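Local coordinates for protein glucosamine-6-phosphate deaminase (PDB 1J5X) that is a SIS-domain protein built of helices packed round parallel beta sheets, at residues K124-E137 with E144-E156. Residues are numbered along the deposited sequence; the frame is centred on the assembly and turned at random.
Sequences KKRNHRTIGITIEE and ESDLPLVFPVREE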
loop_
_atom_site.group_PDB
_atom_site.type_symbol
_atom_site.label_atom_id
_atom_site.label_comp_id
_atom_site.label_asym_id
_atom_site.label_seq_id
_atom_site.Cartn_x
_atom_site.Cartn_y
_atom_site.Cartn_z
ATOM N N LYS A 124 2.872 -24.296 5.641
ATOM C CA LYS A 124 3.986 -25.088 6.160
ATOM C C LYS A 124 3.713 -26.565 5.971
ATOM O O LYS A 124 4.616 -27.323 5.672
ATOM C CB LYS A 124 4.231 -24.775 7.647
ATOM C CG LYS A 124 5.063 -23.488 7.882
ATOM C CD LYS A 124 5.033 -23.009 9.338
ATOM C CE LYS A 124 5.937 -23.812 10.234
ATOM N NZ LYS A 124 5.701 -23.449 11.696
ATOM N N LYS A 125 2.466 -26.972 6.141
ATOM C CA LYS A 125 2.100 -28.363 5.953
ATOM C C LYS A 125 2.098 -28.748 4.483
ATOM O O LYS A 125 2.080 -29.938 4.166
ATOM C CB LYS A 125 0.741 -28.661 6.570
ATOM C CG LYS A 125 0.748 -28.603 8.094
ATOM C CD LYS A 125 -0.652 -28.770 8.636
ATOM C CE LYS A 125 -0.725 -28.689 10.178
ATOM N NZ LYS A 125 -2.176 -28.808 10.564
ATOM N N ARG A 126 2.131 -27.761 3.593
ATOM C CA ARG A 126 2.194 -28.007 2.153
ATOM C C ARG A 126 3.602 -27.772 1.581
ATOM O O ARG A 126 3.757 -27.422 0.429
ATOM C CB ARG A 126 1.204 -27.117 1.385
ATOM C CG ARG A 126 -0.259 -27.482 1.583
ATOM C CD ARG A 126 -1.087 -26.877 0.439
ATOM N NE ARG A 126 -2.526 -26.828 0.719
ATOM C CZ ARG A 126 -3.469 -26.462 -0.160
ATOM N NH1 ARG A 126 -3.144 -26.106 -1.403
ATOM N NH2 ARG A 126 -4.746 -26.454 0.201
ATOM N N ASN A 127 4.629 -27.930 2.392
ATOM C CA ASN A 127 5.991 -27.762 1.887
ATOM C C ASN A 127 6.350 -26.374 1.386
ATOM O O ASN A 127 7.163 -26.219 0.467
ATOM C CB ASN A 127 6.288 -28.807 0.775
ATOM C CG ASN A 127 7.789 -28.841 0.356
ATOM O OD1 ASN A 127 8.055 -28.975 -0.962
ATOM N ND2 ASN A 127 8.689 -28.770 1.215
ATOM N N HIS A 128 5.737 -25.347 1.945
ATOM C CA HIS A 128 6.141 -23.993 1.577
ATOM C C HIS A 128 6.873 -23.416 2.801
ATOM O O HIS A 128 6.395 -23.578 3.920
ATOM C CB HIS A 128 4.912 -23.132 1.264
ATOM C CG HIS A 128 4.362 -23.363 -0.102
ATOM N ND1 HIS A 128 3.756 -24.445 -0.650
ATOM C CD2 HIS A 128 4.478 -22.438 -1.108
ATOM C CE1 HIS A 128 3.527 -24.151 -1.974
ATOM N NE2 HIS A 128 3.971 -22.935 -2.226
ATOM N N ARG A 129 8.033 -22.808 2.609
ATOM C CA ARG A 129 8.731 -22.174 3.725
ATOM C C ARG A 129 8.126 -20.762 3.880
ATOM O O ARG A 129 7.898 -20.032 2.879
ATOM C CB ARG A 129 10.224 -22.106 3.454
ATOM C CG ARG A 129 10.966 -21.469 4.631
ATOM C CD ARG A 129 12.459 -21.546 4.521
ATOM N NE ARG A 129 12.936 -22.922 4.443
ATOM C CZ ARG A 129 14.207 -23.262 4.688
ATOM N NH1 ARG A 129 15.101 -22.314 5.028
ATOM N NH2 ARG A 129 14.596 -24.537 4.597
ATOM N N THR A 130 7.841 -20.375 5.124
ATOM C CA THR A 130 7.217 -19.091 5.370
ATOM C C THR A 130 8.074 -18.022 5.996
ATOM O O THR A 130 8.893 -18.267 6.928
ATOM C CB THR A 130 5.930 -19.254 6.251
ATOM O OG1 THR A 130 6.331 -19.756 7.568
ATOM C CG2 THR A 130 4.965 -20.279 5.618
ATOM N N ILE A 131 7.886 -16.802 5.492
ATOM C CA ILE A 131 8.588 -15.655 6.019
ATOM C C ILE A 131 7.556 -14.833 6.772
ATOM O O ILE A 131 6.540 -14.436 6.205
ATOM C CB ILE A 131 9.201 -14.796 4.910
ATOM C CG1 ILE A 131 10.365 -15.574 4.241
ATOM C CG2 ILE A 131 9.685 -13.471 5.496
ATOM C CD1 ILE A 131 10.667 -14.997 2.831
ATOM N N GLY A 132 7.832 -14.550 8.061
ATOM C CA GLY A 132 6.863 -13.820 8.845
ATOM C C GLY A 132 7.090 -12.333 8.926
ATOM O O GLY A 132 7.895 -11.873 9.724
ATOM N N ILE A 133 6.334 -11.545 8.166
ATOM C CA ILE A 133 6.540 -10.101 8.222
ATOM C C ILE A 133 5.617 -9.514 9.290
ATOM O O ILE A 133 4.399 -9.571 9.130
ATOM C CB ILE A 133 6.182 -9.470 6.887
ATOM C CG1 ILE A 133 7.055 -10.082 5.777
ATOM C CG2 ILE A 133 6.295 -7.921 6.939
ATOM C CD1 ILE A 133 8.539 -9.715 5.845
ATOM N N THR A 134 6.189 -8.874 10.324
ATOM C CA THR A 134 5.332 -8.309 11.375
ATOM C C THR A 134 6.148 -7.217 12.087
ATOM O O THR A 134 7.365 -7.135 11.893
ATOM C CB THR A 134 5.005 -9.432 12.439
ATOM O OG1 THR A 134 4.228 -8.878 13.514
ATOM C CG2 THR A 134 6.204 -10.015 12.954
ATOM N N ILE A 135 5.484 -6.363 12.873
ATOM C CA ILE A 135 6.282 -5.376 13.614
ATOM C C ILE A 135 6.355 -5.804 15.085
ATOM O O ILE A 135 6.949 -5.110 15.897
ATOM C CB ILE A 135 5.710 -3.899 13.548
ATOM C CG1 ILE A 135 4.349 -3.762 14.223
ATOM C CG2 ILE A 135 5.587 -3.480 12.100
ATOM C CD1 ILE A 135 3.851 -2.345 14.148
ATOM N N GLU A 136 5.827 -6.989 15.402
ATOM C CA GLU A 136 5.785 -7.457 16.810
ATOM C C GLU A 136 6.623 -8.697 17.028
ATOM O O GLU A 136 6.229 -9.780 16.642
ATOM C CB GLU A 136 4.330 -7.726 17.205
ATOM C CG GLU A 136 3.451 -6.493 17.342
ATOM C CD GLU A 136 3.882 -5.567 18.474
ATOM O OE1 GLU A 136 4.667 -5.998 19.339
ATOM O OE2 GLU A 136 3.421 -4.422 18.466
ATOM N N GLU A 137 7.796 -8.540 17.664
ATOM C CA GLU A 137 8.719 -9.654 17.867
ATOM C C GLU A 137 8.259 -10.805 18.738
ATOM O O GLU A 137 8.802 -11.902 18.655
ATOM C CB GLU A 137 10.080 -9.140 18.407
ATOM C CG GLU A 137 9.976 -8.679 19.897
ATOM C CD GLU A 137 11.265 -8.085 20.460
ATOM O OE1 GLU A 137 12.264 -7.991 19.690
ATOM O OE2 GLU A 137 11.271 -7.714 21.670
ATOM N N GLU A 144 6.008 -18.487 14.921
ATOM C CA GLU A 144 5.547 -19.668 14.141
ATOM C C GLU A 144 5.948 -19.736 12.667
ATOM O O GLU A 144 5.793 -20.788 12.029
ATOM C CB GLU A 144 4.035 -19.769 14.273
ATOM C CG GLU A 144 3.617 -20.252 15.699
ATOM C CD GLU A 144 2.157 -19.965 16.025
ATOM O OE1 GLU A 144 1.296 -20.162 15.143
ATOM O OE2 GLU A 144 1.844 -19.538 17.190
ATOM N N SER A 145 6.459 -18.632 12.142
ATOM C CA SER A 145 6.874 -18.639 10.744
ATOM C C SER A 145 8.257 -19.279 10.719
ATOM O O SER A 145 8.959 -19.314 11.747
ATOM C CB SER A 145 6.925 -17.211 10.204
ATOM O OG SER A 145 7.856 -16.378 10.925
ATOM N N ASP A 146 8.663 -19.795 9.564
ATOM C CA ASP A 146 9.971 -20.389 9.427
ATOM C C ASP A 146 11.104 -19.373 9.510
ATOM O O ASP A 146 12.176 -19.674 10.053
ATOM C CB ASP A 146 10.103 -21.104 8.079
ATOM C CG ASP A 146 9.250 -22.341 7.982
ATOM O OD1 ASP A 146 9.239 -23.125 8.947
ATOM O OD2 ASP A 146 8.594 -22.554 6.942
ATOM N N LEU A 147 10.864 -18.167 8.986
ATOM C CA LEU A 147 11.874 -17.120 8.897
ATOM C C LEU A 147 11.195 -15.802 9.267
ATOM O O LEU A 147 10.592 -15.105 8.423
ATOM C CB LEU A 147 12.402 -17.031 7.438
ATOM C CG LEU A 147 13.156 -18.244 6.867
ATOM C CD1 LEU A 147 13.326 -18.111 5.357
ATOM C CD2 LEU A 147 14.511 -18.358 7.529
ATOM N N PRO A 148 11.224 -15.460 10.550
ATOM C CA PRO A 148 10.591 -14.212 10.954
ATOM C C PRO A 148 11.398 -13.013 10.501
ATOM O O PRO A 148 12.614 -13.072 10.436
ATOM C CB PRO A 148 10.531 -14.335 12.489
ATOM C CG PRO A 148 11.743 -15.197 12.777
ATOM C CD PRO A 148 11.664 -16.258 11.721
ATOM N N LEU A 149 10.714 -11.931 10.177
ATOM C CA LEU A 149 11.370 -10.709 9.746
ATOM C C LEU A 149 10.595 -9.634 10.465
ATOM O O LEU A 149 9.570 -9.156 9.980
ATOM C CB LEU A 149 11.231 -10.526 8.212
ATOM C CG LEU A 149 11.740 -9.181 7.668
ATOM C CD1 LEU A 149 13.086 -8.830 8.323
ATOM C CD2 LEU A 149 11.872 -9.255 6.133
ATOM N N VAL A 150 11.058 -9.286 11.663
ATOM C CA VAL A 150 10.390 -8.293 12.441
ATOM C C VAL A 150 10.910 -6.895 12.081
ATOM O O VAL A 150 12.118 -6.642 12.129
ATOM C CB VAL A 150 10.621 -8.567 13.939
ATOM C CG1 VAL A 150 9.773 -7.589 14.746
ATOM C CG2 VAL A 150 10.235 -10.027 14.276
ATOM N N PHE A 151 10.007 -5.989 11.737
ATOM C CA PHE A 151 10.387 -4.627 11.362
ATOM C C PHE A 151 10.433 -3.729 12.562
ATOM O O PHE A 151 9.492 -3.712 13.357
ATOM C CB PHE A 151 9.411 -4.044 10.372
ATOM C CG PHE A 151 9.597 -4.604 9.003
ATOM C CD1 PHE A 151 9.291 -5.934 8.757
ATOM C CD2 PHE A 151 10.171 -3.825 8.021
ATOM C CE1 PHE A 151 9.567 -6.535 7.543
ATOM C CE2 PHE A 151 10.459 -4.403 6.755
ATOM C CZ PHE A 151 10.153 -5.779 6.542
ATOM N N PRO A 152 11.501 -2.940 12.677
ATOM C CA PRO A 152 11.655 -2.029 13.814
ATOM C C PRO A 152 10.864 -0.778 13.540
ATOM O O PRO A 152 11.407 0.305 13.307
ATOM C CB PRO A 152 13.173 -1.840 13.877
ATOM C CG PRO A 152 13.577 -1.802 12.369
ATOM C CD PRO A 152 12.719 -2.994 11.834
ATOM N N VAL A 153 9.548 -0.927 13.540
ATOM C CA VAL A 153 8.668 0.195 13.240
ATOM C C VAL A 153 7.625 0.274 14.352
ATOM O O VAL A 153 6.982 -0.750 14.668
ATOM C CB VAL A 153 7.904 -0.063 11.931
ATOM C CG1 VAL A 153 6.885 0.985 11.671
ATOM C CG2 VAL A 153 8.900 -0.152 10.739
ATOM N N ARG A 154 7.452 1.449 14.942
ATOM C CA ARG A 154 6.399 1.574 15.971
ATOM C C ARG A 154 5.188 2.184 15.369
ATOM O O ARG A 154 5.218 3.325 14.972
ATOM C CB ARG A 154 6.852 2.468 17.134
ATOM C CG ARG A 154 7.531 1.697 18.232
ATOM C CD ARG A 154 7.530 2.423 19.627
ATOM N NE ARG A 154 8.142 1.561 20.650
ATOM C CZ ARG A 154 9.459 1.379 20.846
ATOM N NH1 ARG A 154 10.366 2.016 20.096
ATOM N NH2 ARG A 154 9.870 0.523 21.793
ATOM N N GLU A 155 4.117 1.423 15.243
ATOM C CA GLU A 155 2.919 1.981 14.711
ATOM C C GLU A 155 1.790 1.438 15.607
ATOM O O GLU A 155 1.577 0.215 15.708
ATOM C CB GLU A 155 2.711 1.568 13.267
ATOM C CG GLU A 155 1.583 2.290 12.613
ATOM C CD GLU A 155 1.326 1.769 11.188
ATOM O OE1 GLU A 155 0.873 0.610 11.028
ATOM O OE2 GLU A 155 1.575 2.541 10.240
ATOM N N GLU A 156 1.119 2.397 16.243
ATOM C CA GLU A 156 0.030 2.217 17.221
ATOM C C GLU A 156 -1.391 2.371 16.777
ATOM O O GLU A 156 -2.305 1.768 17.366
ATOM C CB GLU A 156 0.193 3.266 18.321
ATOM C CG GLU A 156 1.473 3.221 19.014
ATOM C CD GLU A 156 1.623 1.934 19.635
ATOM O OE1 GLU A 156 0.573 1.362 20.053
ATOM O OE2 GLU A 156 2.770 1.475 19.722
HETATM O O HOH W 1 7.954 -24.996 6.359
HETATM O O HOH W 2 7.053 -2.564 16.648
#
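The ring of Phe151 takes Ile133 CD1 and the carbonyl oxygen of Thr134 at its edge, in plane, while Ile133 CG2 reaches CE1 obliquely at 3.6 Å. The other branch, CG1, lies beside the backbone N of Ile133, and its chi2 of -69° brings CD1 to 3.4 Å from Leu149 CD2, a tight fit between side chains pointing the same way. The second flat group, the Asp146 carboxylate, receives Thr130 N on the anti side of OD2 at 2.9 Å, the donor 19° out of the carboxylate plane. The same oxygen accepts from a water that also donates to His128 O, and the Arg129 side chain crosses that of Asp146 at about a right angle, its CG 3.5 Å from OD2. Thr130 replies through OG1, which accepts from Asp146 N at 3.1 Å and is also hydrogen-bonded to Asn120 OD1.

Strands 128-134 and 147-150 illustrate the right-handed beta-alpha-beta crossover of a Rossmann-like SIS domain, joined by short helix 140-144, the second strand forming the sheet's outer edge within the chain. Parallel pairing runs from Leu147 N to Thr130 O through Gly132, whose N and O both bond across, to Phe151 N and Thr134 O; the Thr134 N to Leu149 O link is weak. Beyond the strands Ile135 CD1 lies 3.6 Å from Val153 O, and at the other end Lys124 NZ donates in the carbonyl plane to Glu144 O at 2.7 Å.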